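Local coordinates for protein Niban 2 (PDB 7CTP) that may help suppress apoptosis and may promote melanoma cell invasion in vitro, and carries a PH domain beside a largely helical body, at residues G230-E242 against V274-F286. Sequence-based numbering, arbitrary orientation.
Sequences GNEVQILSNLVME and VYHMVYEQAKARF
V274 lays CG1 against the sulfur of M241, 3.7 Å from SD, where helix 260-337 begins to cross helix 232-252; the short axes of the two segments pass 8.7 Å apart at 124°. One residue on, Y275 has CG anti to its backbone N (chi1 178°), which carries the ring into a hole between Q234, S237, N238 and M241. M241 CG and N238 OD1 border its edge, and its OH meets two waters, one shared with Q234 NE2 and one with N238 OD1; the N238 amide nitrogen itself binds the carbonyl of M227. V278 meets V240 tip to tip, its CG1 3.6 Å from V240 CB, with T20 of helix 10-48 touching both. The Y279 ring takes V233 CG1 over the centre of one face, a CH-pi contact 3.5 Å from the centroid, while Q234 CG lies at the edge, in plane. With an alanine in place of Y279, V233 CG1 would probably lose its aromatic partner, and the water bound to N231 ND2, on the N-cap residue, its tyrosine hydroxyl. S237, a knob among Y275, V278, Y279 and A282, brings OG to 3.2 Å from Y279 CA; that hydroxyl is satisfied within its own helix, donating to V233 O (2.7 Å). A282 CB then faces L236 CB, and F286 closes the row with CB 3.8 Å from L236 CD1, its ring also packing edge-to-face with Y31 and F208. With no direct hydrogen bond between the segments, knobs-into-holes packing and water bridges from the tyrosine hydroxyls join the two helices.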
# COMPACT_ATOMS: atom_id res chain seq x y z
N GLY A 230 2.57 -2.51 3.94
CA GLY A 230 3.84 -3.12 4.23
C GLY A 230 4.02 -4.39 3.42
O GLY A 230 3.29 -4.67 2.46
N ASN A 231 5.02 -5.18 3.81
CA ASN A 231 5.27 -6.45 3.15
C ASN A 231 4.40 -7.54 3.77
O ASN A 231 3.61 -7.31 4.68
CB ASN A 231 6.76 -6.79 3.21
CG ASN A 231 7.30 -6.91 4.64
OD1 ASN A 231 6.67 -7.49 5.52
ND2 ASN A 231 8.49 -6.34 4.87
N GLU A 232 4.55 -8.76 3.25
CA GLU A 232 3.66 -9.85 3.67
C GLU A 232 3.74 -10.11 5.17
O GLU A 232 2.71 -10.33 5.82
CB GLU A 232 4.01 -11.13 2.90
CG GLU A 232 3.71 -11.06 1.43
CD GLU A 232 4.90 -10.65 0.61
OE1 GLU A 232 5.00 -11.10 -0.55
OE2 GLU A 232 5.75 -9.88 1.13
N VAL A 233 4.95 -10.14 5.73
CA VAL A 233 5.08 -10.46 7.15
C VAL A 233 4.48 -9.35 8.01
O VAL A 233 3.87 -9.61 9.05
CB VAL A 233 6.55 -10.74 7.51
CG1 VAL A 233 6.66 -11.07 9.00
CG2 VAL A 233 7.08 -11.91 6.68
N GLN A 234 4.67 -8.09 7.61
CA GLN A 234 4.09 -6.98 8.36
C GLN A 234 2.57 -7.06 8.34
O GLN A 234 1.90 -6.84 9.37
CB GLN A 234 4.56 -5.65 7.77
CG GLN A 234 6.03 -5.35 8.02
CD GLN A 234 6.50 -4.08 7.33
OE1 GLN A 234 6.27 -3.89 6.14
NE2 GLN A 234 7.16 -3.19 8.08
N ILE A 235 2.00 -7.39 7.19
CA ILE A 235 0.55 -7.48 7.08
C ILE A 235 0.01 -8.64 7.91
O ILE A 235 -1.01 -8.51 8.60
CB ILE A 235 0.14 -7.60 5.60
CG1 ILE A 235 0.45 -6.28 4.87
CG2 ILE A 235 -1.34 -8.02 5.47
CD1 ILE A 235 0.42 -6.42 3.34
N LEU A 236 0.69 -9.79 7.85
CA LEU A 236 0.30 -10.91 8.70
C LEU A 236 0.39 -10.55 10.17
O LEU A 236 -0.45 -10.98 10.98
CB LEU A 236 1.20 -12.10 8.41
CG LEU A 236 0.75 -13.04 7.31
CD1 LEU A 236 1.80 -14.15 7.23
CD2 LEU A 236 -0.62 -13.60 7.65
N SER A 237 1.42 -9.80 10.56
CA SER A 237 1.53 -9.35 11.94
C SER A 237 0.37 -8.44 12.31
O SER A 237 -0.18 -8.54 13.41
CB SER A 237 2.86 -8.64 12.16
OG SER A 237 3.94 -9.49 11.79
N ASN A 238 -0.01 -7.53 11.40
CA ASN A 238 -1.17 -6.68 11.63
C ASN A 238 -2.44 -7.52 11.78
O ASN A 238 -3.30 -7.21 12.61
CB ASN A 238 -1.36 -5.68 10.49
CG ASN A 238 -0.22 -4.67 10.37
OD1 ASN A 238 0.55 -4.43 11.31
ND2 ASN A 238 -0.13 -4.05 9.19
N LEU A 239 -2.59 -8.55 10.95
CA LEU A 239 -3.75 -9.44 11.04
C LEU A 239 -3.86 -10.08 12.41
O LEU A 239 -4.93 -10.09 13.03
CB LEU A 239 -3.65 -10.51 9.96
CG LEU A 239 -4.85 -11.44 9.76
CD1 LEU A 239 -6.01 -10.69 9.11
CD2 LEU A 239 -4.41 -12.61 8.88
N VAL A 240 -2.75 -10.66 12.89
CA VAL A 240 -2.73 -11.30 14.20
C VAL A 240 -3.02 -10.29 15.31
O VAL A 240 -3.83 -10.55 16.20
CB VAL A 240 -1.38 -12.00 14.44
CG1 VAL A 240 -1.28 -12.53 15.88
CG2 VAL A 240 -1.20 -13.15 13.45
N MET A 241 -2.35 -9.13 15.28
CA MET A 241 -2.55 -8.14 16.34
C MET A 241 -4.00 -7.64 16.37
O MET A 241 -4.56 -7.42 17.45
CB MET A 241 -1.61 -6.95 16.17
CG MET A 241 -0.12 -7.27 16.35
SD MET A 241 0.30 -7.95 17.97
CE MET A 241 -0.00 -6.53 19.03
N GLU A 242 -4.60 -7.46 15.19
CA GLU A 242 -6.00 -7.03 15.16
C GLU A 242 -6.89 -8.04 15.88
O GLU A 242 -7.79 -7.66 16.63
CB GLU A 242 -6.46 -6.85 13.71
CG GLU A 242 -7.97 -6.60 13.55
CD GLU A 242 -8.40 -6.53 12.09
OE1 GLU A 242 -8.04 -7.42 11.29
OE2 GLU A 242 -9.10 -5.56 11.74
N VAL A 274 4.71 -7.61 21.88
CA VAL A 274 3.91 -8.66 21.26
C VAL A 274 4.02 -8.59 19.74
O VAL A 274 4.13 -9.62 19.07
CB VAL A 274 2.45 -8.58 21.73
CG1 VAL A 274 1.58 -9.62 20.99
CG2 VAL A 274 2.36 -8.82 23.25
N TYR A 275 4.01 -7.38 19.18
CA TYR A 275 4.16 -7.23 17.74
C TYR A 275 5.46 -7.88 17.25
O TYR A 275 5.46 -8.56 16.22
CB TYR A 275 4.12 -5.75 17.35
CG TYR A 275 4.31 -5.49 15.86
CD1 TYR A 275 3.25 -5.59 14.97
CD2 TYR A 275 5.57 -5.15 15.36
CE1 TYR A 275 3.43 -5.36 13.60
CE2 TYR A 275 5.76 -4.93 14.00
CZ TYR A 275 4.70 -5.03 13.12
OH TYR A 275 4.92 -4.79 11.77
N HIS A 276 6.56 -7.68 17.98
CA HIS A 276 7.84 -8.29 17.58
C HIS A 276 7.77 -9.81 17.60
O HIS A 276 8.26 -10.49 16.68
CB HIS A 276 8.96 -7.81 18.50
CG HIS A 276 10.17 -8.70 18.48
ND1 HIS A 276 11.15 -8.59 17.52
CD2 HIS A 276 10.53 -9.72 19.29
CE1 HIS A 276 12.08 -9.51 17.75
NE2 HIS A 276 11.72 -10.22 18.81
N MET A 277 7.20 -10.37 18.67
CA MET A 277 7.04 -11.82 18.81
C MET A 277 6.20 -12.39 17.68
O MET A 277 6.54 -13.41 17.07
CB MET A 277 6.39 -12.08 20.16
CG MET A 277 6.55 -13.42 20.75
SD MET A 277 5.51 -13.36 22.24
CE MET A 277 4.49 -14.76 21.86
N VAL A 278 5.07 -11.73 17.40
CA VAL A 278 4.19 -12.15 16.30
C VAL A 278 4.92 -12.07 14.97
O VAL A 278 4.80 -12.98 14.12
CB VAL A 278 2.92 -11.28 16.30
CG1 VAL A 278 2.18 -11.43 14.99
CG2 VAL A 278 2.04 -11.64 17.49
N TYR A 279 5.64 -10.96 14.73
CA TYR A 279 6.34 -10.78 13.46
C TYR A 279 7.30 -11.93 13.19
O TYR A 279 7.33 -12.49 12.08
CB TYR A 279 7.08 -9.44 13.46
CG TYR A 279 7.87 -9.15 12.18
CD1 TYR A 279 9.13 -9.72 11.97
CD2 TYR A 279 7.35 -8.32 11.20
CE1 TYR A 279 9.85 -9.46 10.80
CE2 TYR A 279 8.07 -8.05 10.03
CZ TYR A 279 9.31 -8.64 9.85
OH TYR A 279 10.02 -8.38 8.69
N GLU A 280 8.10 -12.30 14.19
CA GLU A 280 9.06 -13.38 13.96
C GLU A 280 8.37 -14.71 13.73
O GLU A 280 8.80 -15.50 12.88
CB GLU A 280 10.04 -13.48 15.14
CG GLU A 280 11.03 -12.30 15.22
CD GLU A 280 11.83 -12.10 13.94
OE1 GLU A 280 12.24 -13.10 13.31
OE2 GLU A 280 12.07 -10.93 13.56
N GLN A 281 7.28 -14.97 14.46
CA GLN A 281 6.54 -16.21 14.26
C GLN A 281 5.89 -16.26 12.88
O GLN A 281 5.95 -17.29 12.18
CB GLN A 281 5.50 -16.36 15.38
CG GLN A 281 4.91 -17.75 15.51
CD GLN A 281 4.02 -17.87 16.72
OE1 GLN A 281 4.15 -17.11 17.68
NE2 GLN A 281 3.13 -18.85 16.69
N ALA A 282 5.27 -15.15 12.47
CA ALA A 282 4.63 -15.09 11.16
C ALA A 282 5.66 -15.24 10.04
O ALA A 282 5.39 -15.89 9.02
CB ALA A 282 3.86 -13.78 11.02
N LYS A 283 6.84 -14.64 10.22
CA LYS A 283 7.88 -14.72 9.20
C LYS A 283 8.28 -16.18 8.98
O LYS A 283 8.33 -16.65 7.84
CB LYS A 283 9.10 -13.89 9.61
CG LYS A 283 10.25 -13.89 8.58
CD LYS A 283 11.35 -12.92 8.97
CE LYS A 283 12.53 -12.99 8.00
NZ LYS A 283 13.57 -11.97 8.33
N ALA A 284 8.52 -16.90 10.07
CA ALA A 284 8.91 -18.31 9.96
C ALA A 284 7.81 -19.14 9.29
O ALA A 284 8.08 -19.92 8.37
CB ALA A 284 9.26 -18.87 11.34
N ARG A 285 6.57 -18.97 9.74
CA ARG A 285 5.48 -19.80 9.22
C ARG A 285 5.20 -19.48 7.75
O ARG A 285 5.02 -20.39 6.93
CB ARG A 285 4.21 -19.61 10.05
CG ARG A 285 4.29 -20.16 11.48
CD ARG A 285 4.25 -21.69 11.56
NE ARG A 285 3.14 -22.28 10.82
CZ ARG A 285 1.89 -22.43 11.27
NH1 ARG A 285 1.53 -22.02 12.49
NH2 ARG A 285 0.98 -22.99 10.48
N PHE A 286 5.18 -18.19 7.40
CA PHE A 286 4.85 -17.82 6.02
C PHE A 286 5.95 -18.25 5.06
O PHE A 286 5.68 -18.81 3.99
CB PHE A 286 4.62 -16.32 5.91
CG PHE A 286 4.28 -15.88 4.52
CD1 PHE A 286 3.09 -16.27 3.93
CD2 PHE A 286 5.19 -15.14 3.77
CE1 PHE A 286 2.79 -15.91 2.62
CE2 PHE A 286 4.90 -14.77 2.47
CZ PHE A 286 3.70 -15.16 1.90
O HOH W 1 9.77 -6.02 7.56
O HOH W 2 7.08 -3.51 11.11
O HOH W 3 3.03 -3.16 10.56